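Local coordinates for putative membrane protein (Yersinia pestis CO92, PDB 5TF3) that is of unknown function, a putative membrane protein of the DUF1198 family whose crystallised part is built mainly of helices, at residues N15-K20 / K53-V58. Residues are numbered along the deposited sequence; the frame is centred on the assembly and turned at random. Where two conformers were deposited one is given.
Sequences NLLKIK and KAAYLV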
loop_
_atom_site.group_PDB
_atom_site.type_symbol
_atom_site.label_atom_id
_atom_site.label_comp_id
_atom_site.label_asym_id
_atom_site.label_seq_id
_atom_site.Cartn_x
_atom_site.Cartn_y
_atom_site.Cartn_z
ATOM N N ASN A 15 7.223 10.913 1.336
ATOM C CA ASN A 15 8.295 11.401 0.470
ATOM C C ASN A 15 8.562 10.435 -0.680
ATOM O O ASN A 15 8.806 10.864 -1.814
ATOM C CB ASN A 15 9.575 11.629 1.279
ATOM C CG ASN A 15 9.498 12.863 2.168
ATOM O OD1 ASN A 15 8.769 13.810 1.873
ATOM N ND2 ASN A 15 10.260 12.857 3.258
ATOM N N LEU A 16 8.522 9.127 -0.408
ATOM C CA LEU A 16 8.753 8.140 -1.464
ATOM C C LEU A 16 7.695 8.249 -2.551
ATOM O O LEU A 16 8.010 8.291 -3.745
ATOM C CB LEU A 16 8.757 6.728 -0.878
ATOM C CG LEU A 16 8.794 5.587 -1.899
ATOM C CD1 LEU A 16 10.088 5.629 -2.704
ATOM C CD2 LEU A 16 8.645 4.228 -1.211
ATOM N N LEU A 17 6.428 8.296 -2.156
ATOM C CA LEU A 17 5.346 8.397 -3.122
ATOM C C LEU A 17 5.096 9.821 -3.625
ATOM O O LEU A 17 4.350 9.993 -4.609
ATOM C CB LEU A 17 4.078 7.828 -2.490
ATOM C CG LEU A 17 4.179 6.329 -2.229
ATOM C CD1 LEU A 17 2.922 5.872 -1.510
ATOM C CD2 LEU A 17 4.353 5.584 -3.543
ATOM N N LYS A 18 5.695 10.835 -2.980
ATOM C CA LYS A 18 5.476 12.252 -3.309
ATOM C C LYS A 18 3.997 12.621 -3.218
ATOM O O LYS A 18 3.424 13.193 -4.142
ATOM C CB LYS A 18 6.024 12.607 -4.694
ATOM C CG LYS A 18 7.480 12.264 -4.924
ATOM C CD LYS A 18 8.384 13.146 -4.085
ATOM C CE LYS A 18 9.856 12.818 -4.316
ATOM N NZ LYS A 18 10.678 13.245 -3.147
ATOM N N ILE A 19 3.370 12.267 -2.096
ATOM C CA ILE A 19 1.976 12.599 -1.831
ATOM C C ILE A 19 1.924 13.229 -0.448
ATOM O O ILE A 19 2.865 13.131 0.343
ATOM C CB ILE A 19 1.035 11.369 -1.919
ATOM C CG1 ILE A 19 1.372 10.335 -0.830
ATOM C CG2 ILE A 19 1.117 10.706 -3.308
ATOM C CD1 ILE A 19 0.636 9.035 -0.967
ATOM N N LYS A 20 0.824 13.918 -0.172
ATOM C CA LYS A 20 0.685 14.590 1.113
ATOM C C LYS A 20 0.591 13.573 2.255
ATOM O O LYS A 20 0.038 12.483 2.081
ATOM C CB LYS A 20 -0.554 15.480 1.120
ATOM C CG LYS A 20 -0.466 16.697 0.203
ATOM C CD LYS A 20 -1.740 17.528 0.272
ATOM C CE LYS A 20 -1.522 18.930 -0.304
ATOM N NZ LYS A 20 -2.733 19.779 -0.111
ATOM N N LYS A 53 7.765 -1.796 0.336
ATOM C CA LYS A 53 6.658 -2.675 0.695
ATOM C C LYS A 53 5.480 -1.875 1.239
ATOM O O LYS A 53 4.320 -2.161 0.921
ATOM C CB LYS A 53 7.125 -3.707 1.722
ATOM C CG LYS A 53 8.110 -4.728 1.174
ATOM C CD LYS A 53 7.440 -6.088 0.978
ATOM C CE LYS A 53 8.446 -7.176 0.592
ATOM N NZ LYS A 53 8.729 -7.232 -0.881
ATOM N N ALA A 54 5.764 -0.856 2.053
ATOM C CA ALA A 54 4.699 -0.035 2.615
ATOM C C ALA A 54 3.946 0.720 1.529
ATOM O O ALA A 54 2.760 1.024 1.696
ATOM C CB ALA A 54 5.282 0.935 3.641
ATOM N N ALA A 55 4.609 1.025 0.414
ATOM C CA ALA A 55 3.924 1.681 -0.695
ATOM C C ALA A 55 2.778 0.823 -1.210
ATOM O O ALA A 55 1.722 1.341 -1.582
ATOM C CB ALA A 55 4.905 1.985 -1.822
ATOM N N TYR A 56 2.951 -0.497 -1.206
ATOM C CA TYR A 56 1.875 -1.360 -1.671
ATOM C C TYR A 56 0.706 -1.404 -0.696
ATOM O O TYR A 56 -0.431 -1.637 -1.118
ATOM C CB TYR A 56 2.416 -2.768 -1.929
ATOM C CG TYR A 56 3.322 -2.830 -3.133
ATOM C CD1 TYR A 56 2.802 -2.822 -4.423
ATOM C CD2 TYR A 56 4.698 -2.893 -2.982
ATOM C CE1 TYR A 56 3.639 -2.887 -5.535
ATOM C CE2 TYR A 56 5.534 -2.958 -4.077
ATOM C CZ TYR A 56 5.003 -2.954 -5.349
ATOM O OH TYR A 56 5.852 -3.018 -6.426
ATOM N N LEU A 57 0.953 -1.212 0.608
ATOM C CA LEU A 57 -0.158 -1.129 1.557
ATOM C C LEU A 57 -0.956 0.150 1.352
ATOM O O LEU A 57 -2.189 0.147 1.475
ATOM C CB LEU A 57 0.346 -1.191 3.004
ATOM C CG LEU A 57 0.697 -2.562 3.570
ATOM C CD1 LEU A 57 1.160 -2.390 4.988
ATOM C CD2 LEU A 57 -0.493 -3.484 3.511
ATOM N N VAL A 58 -0.259 1.261 1.097
ATOM C CA VAL A 58 -0.921 2.512 0.724
ATOM C C VAL A 58 -1.822 2.296 -0.489
ATOM O O VAL A 58 -2.995 2.691 -0.498
ATOM C CB VAL A 58 0.136 3.601 0.461
ATOM C CG1 VAL A 58 -0.506 4.883 -0.058
ATOM C CG2 VAL A 58 0.916 3.890 1.750
#
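Leu17, the last helical residue of helix 2-17, spans the shallow step at Ala55 and the bulkier Val58, three residues further along helix 48-65. Its chi1 of -66° sets CG anti to the carbonyl carbon and beside the backbone N, so the isobutyl fork opens against that helix. One prong comes down on the small methyl of Ala55, Leu17 CD2 lying 4.0 Å from Ala55 CB. The other prong meets Val58 tip to tip, Leu17 CD1 standing 3.9 Å from Val58 CG1. Val58 presents this methyl because its CG1 is anti to the backbone N (chi1 175°). The short side chain of Ala55 makes the hollow here: the backbones come together at this point, with the CA atoms of Leu17 and Ala55 7.3 Å apart.

Leu16 and Ile19 extend the contact more loosely. Leu16 CD2 lies 4.4 Å from the Ala55 CB, so the Ala55 methyl is met by a branch from each leucine. At the other end, Ile19 brings CD1 to 4.4 Å from Val58 CG1, and that methyl is shared between Leu17 and Ile19. No hydrogen bond crosses between the segments; the fit is entirely apolar. Ile85 touches both Leu16 and Ala55, while Trp76 of helix 70-82 touches both Ile19 and Val58.

Lys18, with a positive phi of 57°, takes the left-handed conformation; Ile19 N bonds back to a carbonyl in the last turn of the helix, and a weak bond runs from Lys18 N to Asn15 O. This turn out of the helix leaves Ile19 beside Leu17. A Schellman motif with Lys18 as C-prime thus ends helix 2-17, and apolar side chains from its last turn and beyond pack on helix 48-65, as in an all-alpha fold.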